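Local coordinates for Two-component system sensor histidine kinase (Bacteroides thetaiotaomicron, PDB 3OTT), which probably senses saccharides outside the cell, through this propeller-bearing extracellular part, and relays the signal inward by histidine phosphorylation, at residues Thr114-Ala119 / Thr134-Arg139; Tyr124-Gln127 / Lys132-Ser135; Gln52-Tyr57 / Leu85-Arg90; Leu213-Pro218 / Lys224-Phe229; Ser25-Asp30 / Asn291-Thr296. All coordinates share one frame; numbering follows the deposited sequence.

Contact 1 (Thr114-Ala119 / Thr134-Arg139); sequences TLWLGA and TSFDTR
W116 and F136 meet through their aromatic side chains, two strands apart in one blade of the propeller, and the packing is purely apolar. W116 brings up CZ3 of its six-membered ring, which stops 4.1 Å from F136 CE1 and stands over one face of the phenylalanine, offset toward the rim. Although the side chains cross at about a right angle, the ring planes are inclined by just 24°; slid apart, with centroids 5.3 Å from each other, they barely overlap. In W116, CG anti to the carbonyl carbon (chi1 -74°) sends the six-membered end of the indole toward F136.

No hydrogen bond crosses between the segments. The indole NE1 bonds to Q111 OE1 on its own sheet, while D137, the N-cap of the short helix after F136, accepts a weak bond from R139 N at its OD2 (3.5 Å).

Strand 122-127 runs between the two strands, and its T125 touches both aromatic side chains. Beyond the blade, Y170 of strand 166-171 meets W116 edge-to-face, tying this blade to the next.

Contact 2 (Tyr124-Gln127 / Lys132-Ser135); sequences YTYQ and KLTS
Y124 and S135 open a short antiparallel pairing whose tight part is the backbone. T125 and T134 form the hydrogen-bonded pair: T125 N reaches T134 O at 2.8 Å, with the donor in the carbonyl plane, and T134 N returns to T125 O at 3.0 Å. Toward the turn, Q127 N adds a third bond to K132 O. The two threonines lie side by side on one face, CG2 of T125 being 3.9 Å from CB of T134. On the other face L133 swings CD1 across the strand gap to 4.0 Å from Y124 CB; its CG lies anti to the backbone N (chi1 -173°), which carries the branch over T125 O.

The turn end is looser. K132 leads its amine away from the partner strand and packs on E560 of the second subunit. Q127 bends back so that OE1 takes S130 N, and its NE2 bonds to Y327 OH of that same subunit.

Three regular backbone bonds closed by a short connection make this a beta hairpin, here the two outer strands of a propeller blade.

Contact 3 (Gln52-Tyr57 / Leu85-Arg90); sequences QQHFTY and LVYNYR
In the seam between two successive blades of the beta-propeller, H54 and Y87 meet as the one pair of residues in contact between these segments. H54 follows the outermost strand, 51-53, of one blade; Y87 belongs to strand 84-88, third in the next. Packed sheets of this kind hold a propeller together mainly through side chains, and here the two side chains cross at about a right angle. Their rings are set obliquely, planes 56° apart and centroids 5.7 Å from each other, so neither ring lies flat on its neighbour. Y87 extends its ring with CG anti to the backbone N (chi1 177°), which carries the phenol across the seam.

Both polar ends have partners in their own blades. The imidazole is held through NE2, bonded to S45 OG, while the phenol OH that meets H54 is also the atom bonded to D92 OD1. L43 of strand 42-46 also touches Y87 across the seam. The approach itself narrows to one pair of atoms, H54 ND1 and Y87 OH, 3.2 Å apart.

Contact 4 (Leu213-Pro218 / Lys224-Phe229); sequences LFQYFP and KQTEAF
A classic beta bulge interrupts the hairpin of strands 212-217 and 222-229, where L213 faces two residues, T226 and E227, instead of one. L213 N bonds to E227 O (3.1 Å), coming from above the carbonyl plane, whereas E227 N returns to L213 O on a lone pair at 3.3 Å. T226 N also leans on that L213 oxygen, but weakly, with an N-H...O angle of 123°. Past the irregularity the register recovers: Q215 N donates to K224 O (3.0 Å) and K224 N to Q215 O (2.9 Å).

The extra residue gives the bulge a side-chain bond. T226 OG1 donates to Q215 OE1 (3.0 Å), in the carbonyl plane and on a lone pair, the glutamine reaching across with an extended chain. K224 runs alongside the same glutamine, yet its amine finds its salt bridge with D259 of the following blade. On the opposite face, F214 lays CE2 3.6 Å from Q225 CG, ring and amide planes perpendicular, while Q225 NE2 bonds to P183 O.

Strands 212-217 and 222-229 are the outer two of their four-stranded sheet, so this is a bulged beta hairpin at the rim of a propeller blade.

Contact 5 (Ser25-Asp30 / Asn291-Thr296); sequences SCFLQD and NIWLGT
F27 presents one ring face to W293, whose CB sits over the middle of it: the carbon is 3.6 Å from the ring centroid and 7° off the normal, a well-centred CH-pi contact. The side chains cross at about a right angle. The indole itself turns away from that face, its five-membered ring making an oblique pair with the phenyl at 49° between planes, and CE3 comes no nearer than 4.1 Å to F27 CE2. With CG anti to the carbonyl carbon (chi1 -60°), F27 points its far rim into the opposing backbone. There G295 N lies at the ring edge, in its plane, 3.6 Å from F27 CE1. Glycine gives the phenyl a bare stretch of main chain to abut.

W293 NE1 is occupied by D287 OD2, which helps set the rotation of the indole. N283 and F285 of strand 281-286 and I300 of strand 300-303 also touch the phenyl. Strand 24-29, the first of its blade, thus packs across the seam against a middle strand of the blade that N-terminal strand 13-15 completes.

Overall arrangement
The five contacts sample one propeller at three levels: within a blade (contacts 1, 2 and 4), between successive blades (contact 3) and between its first and last blades (contact 5). Contacts 1 and 2 share T134 and S135, with centres about 7 Å apart, and form one continuous sheet, joined by L115 O to Y126 N (2.7 Å). Contacts 3 and 5 both draw on the blade that runs from strand 24-29 to strand 51-53; their centres are about 17 Å apart, and Y89 OH packs on D30 CB. Contact 4 touches none of the others, its centre about 24 Å from that of contact 5. The bound hexatantalum dodecabromide, a heavy-atom cluster and not a saccharide, lies about 10 Å from the W293 side chain; its pocket includes S31, Q288 and E289.

Contact 1 (Thr114-Ala119 / Thr134-Arg139)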
# COMPACT_ATOMS: atom_id res chain seq x y z
N THR B 114 -20.74 6.65 2.73
CA THR B 114 -21.69 7.60 3.21
C THR B 114 -21.21 9.01 2.87
O THR B 114 -20.07 9.36 3.21
CB THR B 114 -21.84 7.46 4.71
OG1 THR B 114 -22.39 6.18 5.00
CG2 THR B 114 -22.81 8.45 5.19
N LEU B 115 -22.09 9.83 2.27
CA LEU B 115 -21.79 11.23 1.98
C LEU B 115 -22.49 12.15 3.00
O LEU B 115 -23.72 12.13 3.13
CB LEU B 115 -22.28 11.58 0.57
CG LEU B 115 -21.99 12.98 -0.00
CD1 LEU B 115 -20.48 13.26 -0.16
CD2 LEU B 115 -22.69 13.25 -1.29
N TRP B 116 -21.68 12.94 3.73
CA TRP B 116 -22.12 13.95 4.65
C TRP B 116 -22.42 15.25 3.86
O TRP B 116 -21.61 15.68 3.04
CB TRP B 116 -21.02 14.23 5.70
CG TRP B 116 -20.86 13.16 6.77
CD1 TRP B 116 -20.15 11.99 6.66
CD2 TRP B 116 -21.45 13.14 8.09
NE1 TRP B 116 -20.25 11.26 7.82
CE2 TRP B 116 -21.01 11.95 8.72
CE3 TRP B 116 -22.25 14.03 8.81
CZ2 TRP B 116 -21.38 11.60 10.05
CZ3 TRP B 116 -22.65 13.68 10.14
CH2 TRP B 116 -22.19 12.47 10.73
N LEU B 117 -23.55 15.89 4.17
CA LEU B 117 -24.03 17.10 3.50
C LEU B 117 -24.26 18.11 4.58
O LEU B 117 -25.01 17.85 5.54
CB LEU B 117 -25.40 16.85 2.80
CG LEU B 117 -25.50 15.64 1.84
CD1 LEU B 117 -26.93 15.36 1.27
CD2 LEU B 117 -24.44 15.84 0.68
N GLY B 118 -23.65 19.27 4.42
CA GLY B 118 -23.94 20.42 5.25
C GLY B 118 -24.68 21.51 4.46
O GLY B 118 -24.24 21.92 3.37
N ALA B 119 -25.75 22.03 5.05
CA ALA B 119 -26.62 22.99 4.38
C ALA B 119 -26.93 24.20 5.26
O ALA B 119 -26.59 24.23 6.44
CB ALA B 119 -27.93 22.28 3.92
N THR B 134 -30.51 10.90 6.18
CA THR B 134 -30.68 10.92 7.62
C THR B 134 -30.30 12.31 8.03
O THR B 134 -29.31 12.84 7.56
CB THR B 134 -29.68 9.99 8.34
OG1 THR B 134 -29.99 8.62 8.06
CG2 THR B 134 -29.73 10.22 9.83
N SER B 135 -31.06 12.87 8.96
CA SER B 135 -30.94 14.24 9.36
C SER B 135 -30.33 14.31 10.73
O SER B 135 -30.59 13.45 11.54
CB SER B 135 -32.33 14.84 9.39
OG SER B 135 -32.31 16.13 9.95
N PHE B 136 -29.54 15.35 10.97
CA PHE B 136 -28.95 15.60 12.26
C PHE B 136 -29.27 16.99 12.68
O PHE B 136 -29.14 17.94 11.89
CB PHE B 136 -27.43 15.46 12.20
CG PHE B 136 -26.99 14.06 11.94
CD1 PHE B 136 -26.83 13.61 10.63
CD2 PHE B 136 -26.82 13.18 13.00
CE1 PHE B 136 -26.50 12.31 10.38
CE2 PHE B 136 -26.45 11.88 12.74
CZ PHE B 136 -26.29 11.45 11.44
N ASP B 137 -29.67 17.15 13.93
CA ASP B 137 -29.97 18.52 14.32
C ASP B 137 -29.53 18.99 15.72
O ASP B 137 -28.84 18.29 16.47
CB ASP B 137 -31.45 18.85 14.02
CG ASP B 137 -32.40 18.41 15.12
OD1 ASP B 137 -32.29 17.28 15.65
OD2 ASP B 137 -33.28 19.24 15.45
N THR B 138 -29.97 20.20 16.01
CA THR B 138 -29.73 20.89 17.28
C THR B 138 -30.32 20.18 18.52
O THR B 138 -29.63 19.87 19.47
CB THR B 138 -30.20 22.37 17.07
OG1 THR B 138 -29.20 23.26 17.56
CG2 THR B 138 -31.53 22.67 17.66
N ARG B 139 -31.60 19.86 18.46
CA ARG B 139 -32.35 19.21 19.53
C ARG B 139 -32.04 17.72 19.71
O ARG B 139 -31.71 17.29 20.83
CB ARG B 139 -33.83 19.41 19.27
CG ARG B 139 -34.23 20.80 19.71
CD ARG B 139 -35.46 21.40 19.01
NE ARG B 139 -35.41 22.87 19.10
CZ ARG B 139 -35.70 23.58 20.19
NH1 ARG B 139 -36.09 22.97 21.31
NH2 ARG B 139 -35.61 24.91 20.17

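Contact 2 (Tyr124-Gln127 / Lys132-Ser135)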
# COMPACT_ATOMS: atom_id res chain seq x y z
N TYR B 124 -26.74 16.44 7.18
CA TYR B 124 -27.36 15.21 6.71
C TYR B 124 -26.32 14.17 6.38
O TYR B 124 -25.15 14.47 6.12
CB TYR B 124 -28.25 15.47 5.44
CG TYR B 124 -29.25 16.58 5.65
CD1 TYR B 124 -28.87 17.92 5.53
CD2 TYR B 124 -30.57 16.28 6.02
CE1 TYR B 124 -29.80 18.95 5.74
CE2 TYR B 124 -31.49 17.28 6.20
CZ TYR B 124 -31.10 18.61 6.09
OH TYR B 124 -32.01 19.59 6.28
N THR B 125 -26.78 12.95 6.36
CA THR B 125 -26.02 11.86 5.84
C THR B 125 -26.77 11.26 4.65
O THR B 125 -28.02 11.26 4.59
CB THR B 125 -25.77 10.91 7.03
OG1 THR B 125 -24.39 11.05 7.44
CG2 THR B 125 -26.09 9.57 6.79
N TYR B 126 -25.99 10.80 3.66
CA TYR B 126 -26.56 10.13 2.50
C TYR B 126 -25.78 8.88 2.18
O TYR B 126 -24.62 8.94 1.80
CB TYR B 126 -26.55 11.07 1.29
CG TYR B 126 -27.29 10.52 0.08
CD1 TYR B 126 -28.61 10.03 0.20
CD2 TYR B 126 -26.68 10.47 -1.18
CE1 TYR B 126 -29.33 9.55 -0.92
CE2 TYR B 126 -27.37 9.98 -2.30
CZ TYR B 126 -28.69 9.52 -2.17
OH TYR B 126 -29.37 9.03 -3.28
N GLN B 127 -26.45 7.74 2.30
CA GLN B 127 -25.84 6.47 2.22
C GLN B 127 -25.96 6.04 0.76
O GLN B 127 -27.02 5.99 0.23
CB GLN B 127 -26.49 5.49 3.25
CG GLN B 127 -25.55 4.35 3.77
CD GLN B 127 -25.07 3.35 2.64
OE1 GLN B 127 -25.85 2.89 1.81
NE2 GLN B 127 -23.80 2.98 2.67
N LYS B 132 -30.39 6.17 1.61
CA LYS B 132 -31.04 6.73 2.82
C LYS B 132 -30.48 8.10 3.24
O LYS B 132 -29.28 8.27 3.34
CB LYS B 132 -31.00 5.77 4.02
CG LYS B 132 -31.68 6.40 5.31
CD LYS B 132 -31.95 5.45 6.50
CE LYS B 132 -33.14 4.46 6.26
NZ LYS B 132 -34.51 5.04 5.88
N LEU B 133 -31.37 9.06 3.48
CA LEU B 133 -31.02 10.40 3.90
C LEU B 133 -31.45 10.51 5.33
O LEU B 133 -32.61 10.23 5.67
CB LEU B 133 -31.78 11.43 3.05
CG LEU B 133 -31.39 12.90 3.28
CD1 LEU B 133 -30.01 13.14 2.72
CD2 LEU B 133 -32.42 13.80 2.56
N THR B 134 -30.51 10.90 6.18
CA THR B 134 -30.68 10.92 7.62
C THR B 134 -30.30 12.31 8.03
O THR B 134 -29.31 12.84 7.56
CB THR B 134 -29.68 9.99 8.34
OG1 THR B 134 -29.99 8.62 8.06
CG2 THR B 134 -29.73 10.22 9.83
N SER B 135 -31.06 12.87 8.96
CA SER B 135 -30.94 14.24 9.36
C SER B 135 -30.33 14.31 10.73
O SER B 135 -30.59 13.45 11.54
CB SER B 135 -32.33 14.84 9.39
OG SER B 135 -32.31 16.13 9.95

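Contact 3 (Gln52-Tyr57 / Leu85-Arg90)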
# COMPACT_ATOMS: atom_id res chain seq x y z
N GLN B 52 -14.27 25.23 -20.75
CA GLN B 52 -15.45 24.75 -21.45
C GLN B 52 -16.65 24.62 -20.47
O GLN B 52 -16.54 24.03 -19.38
CB GLN B 52 -15.12 23.38 -22.11
CG GLN B 52 -16.23 22.80 -22.96
CD GLN B 52 -15.84 21.44 -23.59
OE1 GLN B 52 -16.57 20.46 -23.51
NE2 GLN B 52 -14.68 21.39 -24.19
N GLN B 53 -17.80 25.14 -20.89
CA GLN B 53 -18.94 25.17 -20.00
C GLN B 53 -19.72 23.89 -20.07
O GLN B 53 -19.75 23.25 -21.10
CB GLN B 53 -19.85 26.38 -20.25
CG GLN B 53 -20.72 26.33 -21.51
CD GLN B 53 -21.45 27.65 -21.67
OE1 GLN B 53 -20.81 28.66 -21.91
NE2 GLN B 53 -22.76 27.67 -21.43
N HIS B 54 -20.35 23.50 -18.96
CA HIS B 54 -21.20 22.28 -19.02
C HIS B 54 -22.62 22.52 -18.56
O HIS B 54 -23.17 21.74 -17.84
CB HIS B 54 -20.53 21.16 -18.26
CG HIS B 54 -19.20 20.79 -18.85
ND1 HIS B 54 -19.06 19.81 -19.82
CD2 HIS B 54 -17.97 21.32 -18.68
CE1 HIS B 54 -17.80 19.72 -20.18
NE2 HIS B 54 -17.11 20.63 -19.51
N PHE B 55 -23.20 23.63 -18.98
CA PHE B 55 -24.53 24.03 -18.60
C PHE B 55 -25.10 24.85 -19.75
O PHE B 55 -24.35 25.35 -20.59
CB PHE B 55 -24.50 24.84 -17.29
CG PHE B 55 -23.66 26.07 -17.34
CD1 PHE B 55 -24.16 27.26 -17.86
CD2 PHE B 55 -22.39 26.06 -16.85
CE1 PHE B 55 -23.37 28.43 -17.87
CE2 PHE B 55 -21.57 27.20 -16.87
CZ PHE B 55 -22.06 28.39 -17.39
N THR B 56 -26.42 25.01 -19.77
CA THR B 56 -27.09 25.83 -20.78
C THR B 56 -27.82 26.96 -20.08
O THR B 56 -28.48 26.75 -19.04
CB THR B 56 -28.05 24.93 -21.65
OG1 THR B 56 -27.27 23.88 -22.26
CG2 THR B 56 -28.83 25.72 -22.75
N TYR B 57 -27.69 28.17 -20.63
CA TYR B 57 -28.34 29.35 -20.13
C TYR B 57 -29.84 29.13 -19.88
O TYR B 57 -30.53 28.58 -20.74
CB TYR B 57 -28.08 30.54 -21.05
CG TYR B 57 -28.62 31.86 -20.52
CD1 TYR B 57 -29.88 32.35 -20.93
CD2 TYR B 57 -27.87 32.62 -19.60
CE1 TYR B 57 -30.37 33.55 -20.45
CE2 TYR B 57 -28.35 33.84 -19.10
CZ TYR B 57 -29.61 34.30 -19.53
OH TYR B 57 -30.11 35.50 -19.04
N LEU B 85 -26.84 18.90 -7.53
CA LEU B 85 -26.87 18.70 -8.93
C LEU B 85 -25.88 17.59 -9.23
O LEU B 85 -24.72 17.64 -8.79
CB LEU B 85 -26.45 20.02 -9.55
CG LEU B 85 -26.61 20.18 -11.05
CD1 LEU B 85 -28.11 20.01 -11.50
CD2 LEU B 85 -25.99 21.56 -11.40
N VAL B 86 -26.34 16.53 -9.89
CA VAL B 86 -25.51 15.40 -10.18
C VAL B 86 -25.09 15.31 -11.68
O VAL B 86 -25.95 15.15 -12.58
CB VAL B 86 -26.16 14.11 -9.71
CG1 VAL B 86 -25.35 12.90 -10.13
CG2 VAL B 86 -26.33 14.15 -8.18
N TYR B 87 -23.80 15.35 -11.95
CA TYR B 87 -23.35 15.37 -13.32
C TYR B 87 -22.54 14.11 -13.62
O TYR B 87 -21.54 13.81 -12.96
CB TYR B 87 -22.55 16.67 -13.61
CG TYR B 87 -21.98 16.76 -15.01
CD1 TYR B 87 -22.81 16.98 -16.15
CD2 TYR B 87 -20.63 16.64 -15.22
CE1 TYR B 87 -22.28 17.05 -17.45
CE2 TYR B 87 -20.06 16.74 -16.52
CZ TYR B 87 -20.90 16.94 -17.61
OH TYR B 87 -20.34 17.03 -18.84
N ASN B 88 -23.01 13.34 -14.59
CA ASN B 88 -22.21 12.18 -15.04
C ASN B 88 -21.16 12.64 -16.04
O ASN B 88 -21.48 12.92 -17.15
CB ASN B 88 -23.12 11.06 -15.61
CG ASN B 88 -22.35 9.80 -16.01
OD1 ASN B 88 -21.15 9.86 -16.27
ND2 ASN B 88 -23.04 8.65 -16.07
N TYR B 89 -19.91 12.73 -15.63
CA TYR B 89 -18.93 13.32 -16.50
C TYR B 89 -18.44 12.36 -17.60
O TYR B 89 -17.85 12.79 -18.61
CB TYR B 89 -17.78 13.89 -15.66
CG TYR B 89 -16.81 12.86 -15.06
CD1 TYR B 89 -15.80 12.28 -15.82
CD2 TYR B 89 -16.94 12.47 -13.72
CE1 TYR B 89 -14.89 11.37 -15.24
CE2 TYR B 89 -16.04 11.54 -13.13
CZ TYR B 89 -15.06 10.99 -13.89
OH TYR B 89 -14.21 10.11 -13.29
N ARG B 90 -18.70 11.06 -17.44
CA ARG B 90 -18.30 10.12 -18.49
C ARG B 90 -19.37 10.13 -19.57
O ARG B 90 -19.06 10.14 -20.75
CB ARG B 90 -18.12 8.67 -18.00
CG ARG B 90 -16.91 8.51 -17.14
CD ARG B 90 -16.79 7.08 -16.60
NE ARG B 90 -15.71 7.11 -15.60
CZ ARG B 90 -14.43 6.92 -15.87
NH1 ARG B 90 -14.06 6.63 -17.14
NH2 ARG B 90 -13.53 6.98 -14.89

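Contact 4 (Leu213-Pro218 / Lys224-Phe229)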
# COMPACT_ATOMS: atom_id res chain seq x y z
N LEU B 213 -7.28 32.04 12.91
CA LEU B 213 -6.91 30.75 12.42
C LEU B 213 -6.45 29.89 13.68
O LEU B 213 -5.54 30.33 14.43
CB LEU B 213 -5.72 30.91 11.49
CG LEU B 213 -5.20 29.64 10.80
CD1 LEU B 213 -6.34 28.89 10.06
CD2 LEU B 213 -4.02 29.96 9.87
N PHE B 214 -7.10 28.75 13.92
CA PHE B 214 -6.78 27.85 15.04
C PHE B 214 -6.13 26.60 14.55
O PHE B 214 -6.44 26.13 13.44
CB PHE B 214 -8.02 27.47 15.79
CG PHE B 214 -8.70 28.64 16.46
CD1 PHE B 214 -9.73 29.31 15.82
CD2 PHE B 214 -8.34 29.03 17.78
CE1 PHE B 214 -10.41 30.42 16.51
CE2 PHE B 214 -8.98 30.11 18.44
CZ PHE B 214 -10.03 30.82 17.77
N GLN B 215 -5.29 26.02 15.39
CA GLN B 215 -4.95 24.62 15.24
C GLN B 215 -5.50 23.87 16.43
O GLN B 215 -5.22 24.23 17.57
CB GLN B 215 -3.47 24.46 15.29
CG GLN B 215 -2.80 24.80 14.03
CD GLN B 215 -1.29 24.77 14.18
OE1 GLN B 215 -0.69 25.74 14.69
NE2 GLN B 215 -0.68 23.68 13.72
N TYR B 216 -6.22 22.78 16.19
CA TYR B 216 -6.69 21.89 17.28
C TYR B 216 -5.91 20.58 17.18
O TYR B 216 -5.70 20.08 16.09
CB TYR B 216 -8.17 21.67 17.12
CG TYR B 216 -8.75 20.51 17.91
CD1 TYR B 216 -8.90 20.61 19.29
CD2 TYR B 216 -9.14 19.34 17.29
CE1 TYR B 216 -9.42 19.62 20.05
CE2 TYR B 216 -9.65 18.27 18.09
CZ TYR B 216 -9.80 18.46 19.50
OH TYR B 216 -10.33 17.53 20.37
N PHE B 217 -5.51 20.02 18.31
CA PHE B 217 -4.66 18.81 18.30
C PHE B 217 -5.41 17.74 19.03
O PHE B 217 -5.43 17.74 20.30
CB PHE B 217 -3.32 19.06 19.03
CG PHE B 217 -2.51 20.16 18.43
CD1 PHE B 217 -1.59 19.86 17.44
CD2 PHE B 217 -2.68 21.50 18.83
CE1 PHE B 217 -0.79 20.87 16.84
CE2 PHE B 217 -1.92 22.51 18.24
CZ PHE B 217 -0.96 22.20 17.23
N PRO B 218 -6.03 16.83 18.28
CA PRO B 218 -6.90 15.81 18.88
C PRO B 218 -6.15 14.88 19.84
O PRO B 218 -6.76 14.38 20.78
CB PRO B 218 -7.50 15.04 17.68
CG PRO B 218 -7.01 15.76 16.40
CD PRO B 218 -5.99 16.79 16.79
N LYS B 224 -4.73 26.12 19.72
CA LYS B 224 -3.77 27.18 19.58
C LYS B 224 -4.37 28.26 18.69
O LYS B 224 -4.97 27.96 17.66
CB LYS B 224 -2.52 26.61 18.96
CG LYS B 224 -1.31 27.47 19.09
CD LYS B 224 -0.10 26.85 18.36
CE LYS B 224 0.73 27.98 17.74
NZ LYS B 224 1.77 27.51 16.78
N GLN B 225 -4.26 29.51 19.12
CA GLN B 225 -4.63 30.67 18.33
C GLN B 225 -3.41 31.02 17.51
O GLN B 225 -2.57 31.82 17.95
CB GLN B 225 -4.96 31.83 19.25
CG GLN B 225 -6.28 32.46 19.07
CD GLN B 225 -6.41 33.66 19.99
OE1 GLN B 225 -5.69 34.67 19.83
NE2 GLN B 225 -7.27 33.53 21.02
N THR B 226 -3.30 30.40 16.35
CA THR B 226 -2.14 30.58 15.49
C THR B 226 -2.03 31.96 14.81
O THR B 226 -0.93 32.45 14.64
CB THR B 226 -2.11 29.50 14.40
OG1 THR B 226 -2.32 28.21 15.00
CG2 THR B 226 -0.78 29.55 13.63
N GLU B 227 -3.15 32.55 14.39
CA GLU B 227 -3.12 33.88 13.80
C GLU B 227 -4.41 34.62 14.23
O GLU B 227 -5.43 34.00 14.48
CB GLU B 227 -3.07 33.82 12.27
CG GLU B 227 -1.96 32.99 11.67
CD GLU B 227 -0.56 33.55 11.97
OE1 GLU B 227 -0.42 34.78 12.24
OE2 GLU B 227 0.41 32.76 11.93
N ALA B 228 -4.32 35.95 14.34
CA ALA B 228 -5.44 36.80 14.68
C ALA B 228 -5.41 37.92 13.65
O ALA B 228 -4.42 38.64 13.52
CB ALA B 228 -5.30 37.34 16.15
N PHE B 229 -6.44 37.99 12.82
CA PHE B 229 -6.47 38.88 11.68
C PHE B 229 -7.81 39.58 11.79
O PHE B 229 -8.77 39.15 11.12
CB PHE B 229 -6.55 38.07 10.39
CG PHE B 229 -5.30 37.28 10.04
CD1 PHE B 229 -4.02 37.71 10.41
CD2 PHE B 229 -5.40 36.16 9.23
CE1 PHE B 229 -2.86 36.99 10.03
CE2 PHE B 229 -4.25 35.43 8.85
CZ PHE B 229 -2.97 35.86 9.26

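Contact 5 (Ser25-Asp30 / Asn291-Thr296)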
# COMPACT_ATOMS: atom_id res chain seq x y z
N SER B 25 -15.95 28.68 -6.92
CA SER B 25 -16.12 28.34 -5.52
C SER B 25 -15.48 27.00 -5.12
O SER B 25 -15.46 26.71 -3.94
CB SER B 25 -17.60 28.27 -5.23
OG SER B 25 -18.10 27.24 -6.10
N CYS B 26 -15.08 26.17 -6.11
CA CYS B 26 -14.46 24.88 -5.87
C CYS B 26 -13.84 24.28 -7.13
O CYS B 26 -14.17 24.70 -8.25
CB CYS B 26 -15.46 23.88 -5.33
SG CYS B 26 -16.90 23.70 -6.33
N PHE B 27 -13.01 23.27 -6.92
CA PHE B 27 -12.28 22.56 -7.98
C PHE B 27 -12.37 21.11 -7.64
O PHE B 27 -12.33 20.76 -6.46
CB PHE B 27 -10.78 22.89 -8.05
CG PHE B 27 -10.47 24.32 -8.28
CD1 PHE B 27 -10.36 25.20 -7.20
CD2 PHE B 27 -10.30 24.81 -9.56
CE1 PHE B 27 -10.05 26.53 -7.41
CE2 PHE B 27 -10.03 26.15 -9.76
CZ PHE B 27 -9.88 27.01 -8.71
N LEU B 28 -12.45 20.26 -8.67
CA LEU B 28 -12.32 18.81 -8.53
C LEU B 28 -11.40 18.35 -9.61
O LEU B 28 -11.28 19.00 -10.62
CB LEU B 28 -13.68 18.15 -8.72
CG LEU B 28 -14.69 18.58 -7.67
CD1 LEU B 28 -16.12 18.20 -8.06
CD2 LEU B 28 -14.27 17.96 -6.31
N GLN B 29 -10.75 17.23 -9.40
CA GLN B 29 -9.91 16.65 -10.42
C GLN B 29 -10.28 15.18 -10.53
O GLN B 29 -10.19 14.45 -9.53
CB GLN B 29 -8.46 16.76 -10.00
CG GLN B 29 -7.54 16.38 -11.12
CD GLN B 29 -6.06 16.60 -10.80
OE1 GLN B 29 -5.65 16.50 -9.64
NE2 GLN B 29 -5.26 16.87 -11.84
N ASP B 30 -10.76 14.75 -11.71
CA ASP B 30 -11.16 13.34 -11.89
C ASP B 30 -9.93 12.43 -11.93
O ASP B 30 -8.79 12.92 -11.94
CB ASP B 30 -12.09 13.14 -13.10
CG ASP B 30 -11.49 13.68 -14.46
OD1 ASP B 30 -10.38 13.27 -14.86
OD2 ASP B 30 -12.20 14.41 -15.20
N ASN B 291 0.19 21.51 -8.11
CA ASN B 291 -0.14 22.89 -8.52
C ASN B 291 -1.23 23.36 -7.56
O ASN B 291 -2.08 22.56 -7.17
CB ASN B 291 -0.66 22.95 -9.96
CG ASN B 291 0.30 22.36 -10.96
OD1 ASN B 291 1.48 22.68 -10.95
ND2 ASN B 291 -0.19 21.45 -11.78
N ILE B 292 -1.22 24.64 -7.20
CA ILE B 292 -2.24 25.27 -6.35
C ILE B 292 -3.20 26.09 -7.22
O ILE B 292 -2.78 27.02 -7.89
CB ILE B 292 -1.54 26.28 -5.46
CG1 ILE B 292 -0.47 25.59 -4.59
CG2 ILE B 292 -2.52 27.08 -4.64
CD1 ILE B 292 -0.96 24.32 -3.84
N TRP B 293 -4.48 25.78 -7.12
CA TRP B 293 -5.53 26.43 -7.84
C TRP B 293 -6.23 27.34 -6.83
O TRP B 293 -6.66 26.86 -5.79
CB TRP B 293 -6.55 25.36 -8.40
CG TRP B 293 -5.88 24.43 -9.39
CD1 TRP B 293 -5.07 23.36 -9.12
CD2 TRP B 293 -5.88 24.58 -10.82
NE1 TRP B 293 -4.58 22.82 -10.28
CE2 TRP B 293 -5.07 23.55 -11.35
CE3 TRP B 293 -6.51 25.47 -11.70
CZ2 TRP B 293 -4.90 23.37 -12.73
CZ3 TRP B 293 -6.32 25.32 -13.07
CH2 TRP B 293 -5.54 24.27 -13.58
N LEU B 294 -6.36 28.62 -7.15
CA LEU B 294 -7.09 29.59 -6.28
C LEU B 294 -8.29 30.11 -7.02
O LEU B 294 -8.16 30.70 -8.11
CB LEU B 294 -6.21 30.80 -5.87
CG LEU B 294 -4.79 30.41 -5.47
CD1 LEU B 294 -3.83 31.61 -5.61
CD2 LEU B 294 -4.86 29.94 -3.99
N GLY B 295 -9.45 29.89 -6.41
CA GLY B 295 -10.72 30.35 -6.96
C GLY B 295 -11.20 31.56 -6.18
O GLY B 295 -11.38 31.50 -4.90
N THR B 296 -11.45 32.62 -6.94
CA THR B 296 -11.62 33.90 -6.39
C THR B 296 -12.91 34.51 -6.90
O THR B 296 -13.67 33.89 -7.65
CB THR B 296 -10.45 34.81 -6.75
OG1 THR B 296 -10.65 35.25 -8.09
CG2 THR B 296 -9.09 34.10 -6.68